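PDB 5VJC: protein mini spindles from Drosophila melanogaster, which belongs to the XMAP215 family and, through TOG domains built of HEAT repeats, probably binds tubulin to promote microtubule dynamics and mitotic spindle formation. Local coordinates for residues L42-M46 / I56-F60; L74-L78 / Y114-V118; Y127-E131 / V166-K171; I215-I219 / A230-I234. One frame throughout, in Å; residues are numbered along the deposited sequence.

Contact 1. Residues L42-M46 / I56-F60; sequences LRDQM and IANMF
This is an antiparallel helical hairpin near the N-terminal end of the HEAT-repeat array. Residues 42-46 are helical; 56-59 form the last turn of the short helix 53-59, and Phe60 breaks from it at phi/psi -111/18. The backbones come nearest at Arg43 and Ile56, CA atoms 7.0 Å apart. Phe60 (chi1 m) is the main bump. Its ring fits between Leu42, Arg43 and Met46: Arg43 CB lies over one face, 4.1 Å from the Phe60 ring centroid in a CH-pi contact, while Leu42 CD2 meets the edge at Phe60 CZ (3.8 Å). Extended Met46 (m, t, t) brings SD to that edge too, 3.9 Å from Phe60 CE2, a Met-aromatic contact, and to Met59 SD at 3.4 Å. Beside it, Ile56 CD1 packs on Met46 CB (3.9 Å). Arg43, t at chi1 to chi3, lays a guanidinium face on Ile56 CG2, 3.5 Å from Arg43 NE. One water finishes the seam, accepting from Arg43 NH1 at 3.1 Å and donating to Ala57 O at 2.9 Å.

Contact 2. Residues L74-L78 / Y114-V118; sequences LSEDL and YLVQV
Helices 64-77 and 105-124, not consecutive in sequence, pack side by side in the same general direction, as equivalent helices of neighbouring HEAT repeats do in an alpha-solenoid. The CA atoms of Ser75 and Tyr114 are 5.8 Å apart, those of Leu78 and Val118 7.6 Å. Leu74 comes first, with CB packed 3.6 Å from Tyr114 CZ. The tyrosine (chi1 t) reaches across the interface between Leu74, Ser75 and Leu78. At Ser75 the backbone sits close, its CA 3.8 Å from Tyr114 CD1, and the t rotamer sends the hydroxyl to Gln117, where Ser75 OG donates to Gln117 OE1 at 2.6 Å. One turn on, Leu78 (t, p) wedges CD2 between the two helices, 3.6 Å from Gln117 CB, 4.2 Å from Tyr114 CE1 and 4.2 Å from Val118 CG2. Leu85 of helix 82-87 touches Leu78, Tyr114 and Val118 and closes the apolar side. Water 2 bridges the segments, giving a hydrogen bond to Leu74 O at 2.8 Å and lying 2.5 Å from Tyr114 OH.

Contact 3. Residues Y127-E131 / V166-K171; sequences YILAE and VFPFVK
Val166, Phe167 and Leu129 carry most of this contact between two inter-helix turns. Residues 127-130 are extended and lead into helix 131-142, with Ala130 at the N-cap; Val166 (phi/psi -127/15) and extended Phe167 (-156/144) lead to Pro168, N-cap of helix 169-178. The backbones run alongside in the same sense, with CA atoms 5.1 Å apart at Ile128 and Val166 and 5.7 Å at Leu129 and Phe167. Val166 (chi1 m) is wedged against 127-129: its CG1 lies 3.3 Å from Tyr127 O, and Val166 CG2 meets Leu129 CG at 3.9 Å. Phe119 and Ile123 of helix 105-124 also pack on it. Its carbonyl joins the turns directly, Leu129 N donating to Val166 O at 3.0 Å (159°), while a water donates to both Leu129 O (2.8 Å) and Val166 O (3.0 Å). Leu129 (m, t) also sets CD1 4.0 Å from Phe167 CB. The Phe167 ring (chi1 t) extends along the chain, its CE1 4.1 Å from Ala130 O and 4.2 Å from Glu131 O. At the solvent side Glu131 OE1 and Lys171 NZ form a long salt bridge (3.8 Å); Glu131 OE2 binds Ser135. Stacked turns that link successive HEAT repeats in this way are typical of the alpha-solenoid of a TOG domain; in relatives, tubulin is engaged by the other edge, formed by the turns within each repeat.

Contact 4. Residues I215-I219 / A230-I234; sequences IARQI and ALNCI
Helical phi/psi values run through both segments, which cross obliquely, directions partly opposed; 215-219 lie in the C-terminal part of helix 209-217 and just beyond, 230-234 within helix 224-241. The closest approach is at Ile219 and Ala230, whose CA atoms are 5.3 Å apart. That nearness depends on the small side chain of Ala230, which points into the other helix end: its CB sits 3.7 Å from Ile215 O, 3.6 Å from Gln218 CB and 3.7 Å from Ile219 CG1. Isoleucines pack around it. Ile215 (m, t) presents CG2 to Ile234 CD1 at 3.6 Å and CD1 to Cys233 SG at 3.9 Å; Ile234 adopts m, m, and its CD1 also lies 4.2 Å from Ala216 CB. Ile219 (m, t) reaches Leu231 CD2 with CG2 (3.6 Å) and Ile234 CG1 with CD1 (4.1 Å). No hydrogen bond crosses. Leu192 of helix 185-202 touches Ile215, and Leu260 of helix 254-264 touches Ile234, so the contact belongs to the continuous hydrophobic core between consecutive helices of a HEAT-repeat solenoid.

The four contacts follow one another along the chain, and no helix serves two of them directly. Contact 1 lies near one end and contact 4 on the opposite side of the chain's centre, their centres about 42 Å apart. Contacts 2 and 4 are buried, yet differ: contact 4 is purely apolar, while contact 2 adds a serine-glutamine hydrogen bond and a water. Contacts 1 and 3 are partly buried and place charged side chains, Arg43, Glu131 and Lys171, at their outer margins. Contact 3 alone joins turns rather than helices, and backbone hydrogen bonding matters most there. Helix 105-124 links neighbours, supplying 114-118 to contact 2 and packing on Val166 of contact 3.

Contact 1. Residues L42-M46 / I56-F60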
# COMPACT_ATOMS: atom_id res chain seq x y z
N LEU A 42 0.64 -6.58 18.61
CA LEU A 42 0.24 -5.18 18.46
C LEU A 42 -0.44 -4.64 19.74
O LEU A 42 -0.22 -3.49 20.15
CB LEU A 42 -0.70 -5.00 17.26
CG LEU A 42 -1.13 -3.55 17.00
CD1 LEU A 42 0.09 -2.68 16.68
CD2 LEU A 42 -2.15 -3.50 15.85
N ARG A 43 -1.30 -5.45 20.34
CA ARG A 43 -1.97 -5.00 21.55
C ARG A 43 -0.94 -4.81 22.69
O ARG A 43 -0.99 -3.81 23.41
CB ARG A 43 -3.07 -5.99 21.96
CG ARG A 43 -3.89 -5.47 23.15
CD ARG A 43 -5.04 -6.41 23.57
NE ARG A 43 -5.84 -5.72 24.59
CZ ARG A 43 -7.17 -5.71 24.65
NH1 ARG A 43 -7.89 -6.39 23.75
NH2 ARG A 43 -7.79 -5.03 25.62
N ASP A 44 -0.01 -5.74 22.82
CA ASP A 44 1.11 -5.60 23.77
C ASP A 44 1.87 -4.29 23.58
O ASP A 44 2.09 -3.53 24.54
CB ASP A 44 2.07 -6.78 23.62
CG ASP A 44 1.59 -8.03 24.36
OD1 ASP A 44 0.48 -7.98 24.92
OD2 ASP A 44 2.32 -9.06 24.37
N GLN A 45 2.25 -4.00 22.34
CA GLN A 45 3.00 -2.79 22.03
C GLN A 45 2.20 -1.53 22.30
O GLN A 45 2.76 -0.52 22.72
CB GLN A 45 3.47 -2.79 20.57
CG GLN A 45 4.57 -3.80 20.29
CD GLN A 45 5.02 -3.75 18.85
OE1 GLN A 45 4.19 -3.55 17.94
NE2 GLN A 45 6.32 -3.89 18.62
N MET A 46 0.90 -1.57 22.03
CA MET A 46 0.08 -0.38 22.30
C MET A 46 -0.04 -0.17 23.81
O MET A 46 -0.05 0.97 24.29
CB MET A 46 -1.31 -0.51 21.68
CG MET A 46 -1.35 -0.26 20.17
SD MET A 46 -3.04 -0.43 19.64
CE MET A 46 -2.85 -0.09 17.87
N ILE A 56 -7.65 0.93 22.94
CA ILE A 56 -7.14 -0.43 22.72
C ILE A 56 -8.27 -1.46 22.75
O ILE A 56 -8.35 -2.33 21.88
CB ILE A 56 -6.07 -0.81 23.79
CG1 ILE A 56 -4.80 0.03 23.61
CG2 ILE A 56 -5.73 -2.30 23.71
CD1 ILE A 56 -3.72 -0.24 24.68
N ALA A 57 -9.14 -1.38 23.76
CA ALA A 57 -10.27 -2.29 23.87
C ALA A 57 -11.13 -2.29 22.60
O ALA A 57 -11.47 -3.35 22.08
CB ALA A 57 -11.13 -1.95 25.11
N ASN A 58 -11.45 -1.09 22.11
CA ASN A 58 -12.25 -0.93 20.89
C ASN A 58 -11.54 -1.39 19.64
O ASN A 58 -12.17 -1.91 18.71
CB ASN A 58 -12.67 0.54 20.72
CG ASN A 58 -13.76 0.94 21.69
OD1 ASN A 58 -14.59 0.12 22.05
ND2 ASN A 58 -13.75 2.20 22.11
N MET A 59 -10.23 -1.22 19.63
CA MET A 59 -9.38 -1.58 18.50
C MET A 59 -9.40 -3.08 18.23
O MET A 59 -9.34 -3.51 17.07
CB MET A 59 -7.94 -1.13 18.75
CG MET A 59 -7.68 0.33 18.41
SD MET A 59 -6.05 0.90 18.96
CE MET A 59 -5.94 2.42 18.03
N PHE A 60 -9.50 -3.87 19.29
CA PHE A 60 -9.44 -5.31 19.11
C PHE A 60 -10.78 -5.99 19.40
O PHE A 60 -10.87 -7.20 19.57
CB PHE A 60 -8.30 -5.88 19.96
CG PHE A 60 -6.95 -5.31 19.56
CD1 PHE A 60 -6.28 -5.80 18.44
CD2 PHE A 60 -6.40 -4.24 20.24
CE1 PHE A 60 -5.06 -5.27 18.04
CE2 PHE A 60 -5.17 -3.69 19.85
CZ PHE A 60 -4.50 -4.20 18.75
O HOH W 1 -10.84 -5.97 23.05

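Contact 2. Residues L74-L78 / Y114-V118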
# COMPACT_ATOMS: atom_id res chain seq x y z
N LEU A 74 -9.76 8.83 16.15
CA LEU A 74 -8.43 9.20 15.70
C LEU A 74 -8.49 10.37 14.73
O LEU A 74 -7.63 11.26 14.76
CB LEU A 74 -7.73 8.00 15.06
CG LEU A 74 -7.38 6.83 15.97
CD1 LEU A 74 -7.02 5.59 15.14
CD2 LEU A 74 -6.24 7.23 16.89
N SER A 75 -9.49 10.36 13.85
CA SER A 75 -9.64 11.44 12.88
C SER A 75 -9.85 12.79 13.57
O SER A 75 -9.26 13.79 13.18
CB SER A 75 -10.81 11.16 11.92
OG SER A 75 -10.92 12.21 10.97
N GLU A 76 -10.68 12.81 14.61
CA GLU A 76 -10.92 14.05 15.35
C GLU A 76 -9.67 14.47 16.14
O GLU A 76 -9.34 15.65 16.21
CB GLU A 76 -12.11 13.90 16.29
CG GLU A 76 -13.36 14.62 15.81
CD GLU A 76 -14.61 13.77 15.92
OE1 GLU A 76 -14.58 12.74 16.63
OE2 GLU A 76 -15.63 14.14 15.29
N ASP A 77 -8.96 13.48 16.68
CA ASP A 77 -7.80 13.74 17.54
C ASP A 77 -6.61 14.28 16.76
O ASP A 77 -5.67 14.83 17.35
CB ASP A 77 -7.39 12.47 18.29
CG ASP A 77 -6.32 12.72 19.34
OD1 ASP A 77 -6.49 13.65 20.16
OD2 ASP A 77 -5.28 12.02 19.33
N LEU A 78 -6.64 14.13 15.44
CA LEU A 78 -5.45 14.37 14.62
C LEU A 78 -5.05 15.84 14.52
O LEU A 78 -3.86 16.16 14.54
CB LEU A 78 -5.66 13.79 13.21
CG LEU A 78 -4.53 14.01 12.19
CD1 LEU A 78 -3.17 13.56 12.70
CD2 LEU A 78 -4.86 13.29 10.88
N TYR A 114 -9.15 8.58 6.69
CA TYR A 114 -8.27 8.93 7.80
C TYR A 114 -6.82 8.94 7.36
O TYR A 114 -6.08 9.89 7.60
CB TYR A 114 -8.46 7.97 8.97
CG TYR A 114 -7.44 8.13 10.10
CD1 TYR A 114 -7.27 9.34 10.76
CD2 TYR A 114 -6.65 7.05 10.52
CE1 TYR A 114 -6.35 9.49 11.79
CE2 TYR A 114 -5.73 7.19 11.56
CZ TYR A 114 -5.59 8.40 12.19
OH TYR A 114 -4.66 8.53 13.21
N LEU A 115 -6.42 7.87 6.69
CA LEU A 115 -5.05 7.74 6.21
C LEU A 115 -4.63 8.90 5.31
O LEU A 115 -3.47 9.33 5.36
CB LEU A 115 -4.87 6.42 5.45
CG LEU A 115 -4.65 5.24 6.39
CD1 LEU A 115 -4.92 3.95 5.64
CD2 LEU A 115 -3.21 5.26 6.94
N VAL A 116 -5.56 9.38 4.48
CA VAL A 116 -5.28 10.55 3.67
C VAL A 116 -4.96 11.74 4.58
O VAL A 116 -4.01 12.46 4.31
CB VAL A 116 -6.45 10.90 2.72
CG1 VAL A 116 -6.23 12.25 2.04
CG2 VAL A 116 -6.59 9.81 1.66
N GLN A 117 -5.73 11.94 5.65
CA GLN A 117 -5.45 13.04 6.60
C GLN A 117 -4.09 12.84 7.28
O GLN A 117 -3.33 13.79 7.47
CB GLN A 117 -6.53 13.16 7.70
CG GLN A 117 -8.01 13.20 7.30
CD GLN A 117 -8.89 13.01 8.54
OE1 GLN A 117 -9.63 12.02 8.67
NE2 GLN A 117 -8.76 13.94 9.50
N VAL A 118 -3.80 11.60 7.66
CA VAL A 118 -2.51 11.27 8.28
C VAL A 118 -1.33 11.58 7.37
O VAL A 118 -0.37 12.23 7.79
CB VAL A 118 -2.44 9.78 8.67
CG1 VAL A 118 -1.00 9.36 9.01
CG2 VAL A 118 -3.37 9.51 9.86
O HOH W 2 -4.97 10.47 14.81

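Contact 3. Residues Y127-E131 / V166-K171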
# COMPACT_ATOMS: atom_id res chain seq x y z
N TYR A 127 7.86 14.60 7.45
CA TYR A 127 8.26 13.34 8.07
C TYR A 127 8.63 12.34 6.98
O TYR A 127 8.02 12.31 5.92
CB TYR A 127 7.13 12.81 8.96
CG TYR A 127 7.44 11.47 9.62
CD1 TYR A 127 8.29 11.38 10.72
CD2 TYR A 127 6.87 10.29 9.13
CE1 TYR A 127 8.59 10.15 11.32
CE2 TYR A 127 7.14 9.05 9.73
CZ TYR A 127 8.01 8.99 10.82
OH TYR A 127 8.28 7.77 11.40
N ILE A 128 9.64 11.54 7.27
CA ILE A 128 10.15 10.47 6.43
C ILE A 128 9.82 9.13 7.08
O ILE A 128 10.24 8.91 8.21
CB ILE A 128 11.68 10.61 6.29
CG1 ILE A 128 12.00 11.86 5.48
CG2 ILE A 128 12.29 9.38 5.64
CD1 ILE A 128 11.32 11.87 4.18
N LEU A 129 9.06 8.26 6.41
CA LEU A 129 8.72 6.97 7.02
C LEU A 129 9.96 6.15 7.33
O LEU A 129 10.89 6.05 6.51
CB LEU A 129 7.81 6.12 6.13
CG LEU A 129 6.35 6.42 5.77
CD1 LEU A 129 5.72 5.18 5.14
CD2 LEU A 129 5.54 6.87 6.97
N ALA A 130 9.97 5.54 8.51
CA ALA A 130 10.96 4.52 8.81
C ALA A 130 10.80 3.38 7.81
O ALA A 130 9.69 3.13 7.31
CB ALA A 130 10.79 4.01 10.23
N GLU A 131 11.90 2.70 7.50
CA GLU A 131 11.87 1.49 6.67
C GLU A 131 10.78 0.50 7.17
O GLU A 131 10.02 -0.08 6.38
CB GLU A 131 13.24 0.82 6.65
CG GLU A 131 13.27 -0.50 5.94
CD GLU A 131 12.88 -0.35 4.48
OE1 GLU A 131 13.49 0.52 3.82
OE2 GLU A 131 11.96 -1.08 4.01
N VAL A 166 6.71 10.16 0.85
CA VAL A 166 7.41 10.07 2.14
C VAL A 166 8.10 8.73 2.36
O VAL A 166 8.53 8.42 3.48
CB VAL A 166 6.45 10.31 3.33
CG1 VAL A 166 5.97 11.76 3.37
CG2 VAL A 166 5.26 9.30 3.32
N PHE A 167 8.26 7.96 1.29
CA PHE A 167 8.83 6.62 1.34
C PHE A 167 9.38 6.34 -0.06
O PHE A 167 8.78 6.80 -1.04
CB PHE A 167 7.75 5.61 1.77
CG PHE A 167 8.27 4.22 1.99
CD1 PHE A 167 9.09 3.93 3.07
CD2 PHE A 167 7.93 3.19 1.12
CE1 PHE A 167 9.58 2.65 3.27
CE2 PHE A 167 8.41 1.91 1.33
CZ PHE A 167 9.23 1.64 2.39
N PRO A 168 10.51 5.62 -0.19
CA PRO A 168 11.16 5.52 -1.51
C PRO A 168 10.26 4.99 -2.65
O PRO A 168 9.68 3.91 -2.53
CB PRO A 168 12.33 4.56 -1.26
CG PRO A 168 12.68 4.82 0.19
CD PRO A 168 11.33 4.95 0.85
N PHE A 169 10.17 5.75 -3.73
CA PHE A 169 9.28 5.39 -4.82
C PHE A 169 9.77 4.12 -5.48
O PHE A 169 8.96 3.33 -5.93
CB PHE A 169 9.09 6.54 -5.86
CG PHE A 169 10.38 7.11 -6.42
CD1 PHE A 169 11.00 6.52 -7.52
CD2 PHE A 169 10.92 8.28 -5.91
CE1 PHE A 169 12.17 7.05 -8.06
CE2 PHE A 169 12.10 8.82 -6.44
CZ PHE A 169 12.73 8.21 -7.52
N VAL A 170 11.08 3.85 -5.44
CA VAL A 170 11.56 2.59 -6.01
C VAL A 170 11.01 1.39 -5.19
O VAL A 170 10.61 0.37 -5.76
CB VAL A 170 13.10 2.54 -6.08
CG1 VAL A 170 13.60 1.12 -6.24
CG2 VAL A 170 13.62 3.41 -7.23
N LYS A 171 10.92 1.55 -3.87
CA LYS A 171 10.38 0.47 -3.03
C LYS A 171 8.89 0.26 -3.30
O LYS A 171 8.43 -0.87 -3.38
CB LYS A 171 10.63 0.76 -1.56
CG LYS A 171 12.10 0.76 -1.19
CD LYS A 171 12.31 0.88 0.30
CE LYS A 171 13.77 0.61 0.67
NZ LYS A 171 14.17 -0.77 0.26
O HOH W 3 11.08 7.00 3.92

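Contact 4. Residues I215-I219 / A230-I234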
# COMPACT_ATOMS: atom_id res chain seq x y z
N ILE A 215 6.16 -7.26 -16.80
CA ILE A 215 4.93 -6.60 -17.24
C ILE A 215 4.42 -7.19 -18.55
O ILE A 215 3.21 -7.41 -18.72
CB ILE A 215 5.14 -5.07 -17.41
CG1 ILE A 215 5.31 -4.38 -16.05
CG2 ILE A 215 3.95 -4.46 -18.15
CD1 ILE A 215 6.06 -3.03 -16.12
N ALA A 216 5.35 -7.45 -19.47
CA ALA A 216 4.98 -7.92 -20.81
C ALA A 216 4.33 -9.32 -20.78
O ALA A 216 3.43 -9.61 -21.57
CB ALA A 216 6.21 -7.92 -21.73
N ARG A 217 4.78 -10.16 -19.85
CA ARG A 217 4.18 -11.48 -19.66
C ARG A 217 2.67 -11.42 -19.47
O ARG A 217 1.95 -12.35 -19.85
CB ARG A 217 4.81 -12.18 -18.45
CG ARG A 217 6.21 -12.72 -18.69
CD ARG A 217 6.76 -13.37 -17.43
NE ARG A 217 8.10 -13.93 -17.62
CZ ARG A 217 8.35 -15.14 -18.12
NH1 ARG A 217 7.34 -15.93 -18.49
NH2 ARG A 217 9.60 -15.57 -18.25
N GLN A 218 2.18 -10.32 -18.89
CA GLN A 218 0.76 -10.16 -18.59
C GLN A 218 -0.09 -9.89 -19.83
O GLN A 218 -1.32 -9.88 -19.76
CB GLN A 218 0.57 -9.03 -17.57
CG GLN A 218 1.33 -9.23 -16.28
CD GLN A 218 0.79 -10.40 -15.50
OE1 GLN A 218 -0.42 -10.62 -15.45
NE2 GLN A 218 1.68 -11.18 -14.90
N ILE A 219 0.56 -9.66 -20.96
CA ILE A 219 -0.19 -9.34 -22.17
C ILE A 219 -0.98 -10.56 -22.66
O ILE A 219 -2.08 -10.42 -23.19
CB ILE A 219 0.75 -8.82 -23.28
CG1 ILE A 219 1.25 -7.42 -22.90
CG2 ILE A 219 0.03 -8.75 -24.61
CD1 ILE A 219 2.28 -6.84 -23.87
N ALA A 230 -1.76 -4.41 -19.38
CA ALA A 230 -0.36 -4.69 -19.62
C ALA A 230 0.10 -4.01 -20.92
O ALA A 230 1.22 -3.48 -20.99
CB ALA A 230 -0.11 -6.18 -19.68
N LEU A 231 -0.77 -4.01 -21.92
CA LEU A 231 -0.49 -3.35 -23.20
C LEU A 231 -0.28 -1.86 -23.01
O LEU A 231 0.70 -1.31 -23.51
CB LEU A 231 -1.63 -3.58 -24.18
CG LEU A 231 -1.75 -4.99 -24.76
CD1 LEU A 231 -3.03 -5.14 -25.56
CD2 LEU A 231 -0.52 -5.31 -25.61
N ASN A 232 -1.20 -1.20 -22.31
CA ASN A 232 -1.07 0.23 -22.03
C ASN A 232 0.22 0.52 -21.31
O ASN A 232 0.84 1.56 -21.54
CB ASN A 232 -2.25 0.74 -21.21
CG ASN A 232 -3.49 0.89 -22.04
OD1 ASN A 232 -3.41 1.06 -23.26
ND2 ASN A 232 -4.65 0.83 -21.40
N CYS A 233 0.64 -0.41 -20.47
CA CYS A 233 1.84 -0.19 -19.69
C CYS A 233 3.09 -0.31 -20.55
O CYS A 233 4.02 0.49 -20.42
CB CYS A 233 1.90 -1.15 -18.50
SG CYS A 233 3.22 -0.72 -17.37
N ILE A 234 3.12 -1.30 -21.44
CA ILE A 234 4.28 -1.48 -22.32
C ILE A 234 4.35 -0.34 -23.34
O ILE A 234 5.44 0.13 -23.68
CB ILE A 234 4.26 -2.85 -23.02
CG1 ILE A 234 4.44 -3.96 -21.99
CG2 ILE A 234 5.36 -2.96 -24.07
CD1 ILE A 234 5.72 -3.82 -21.18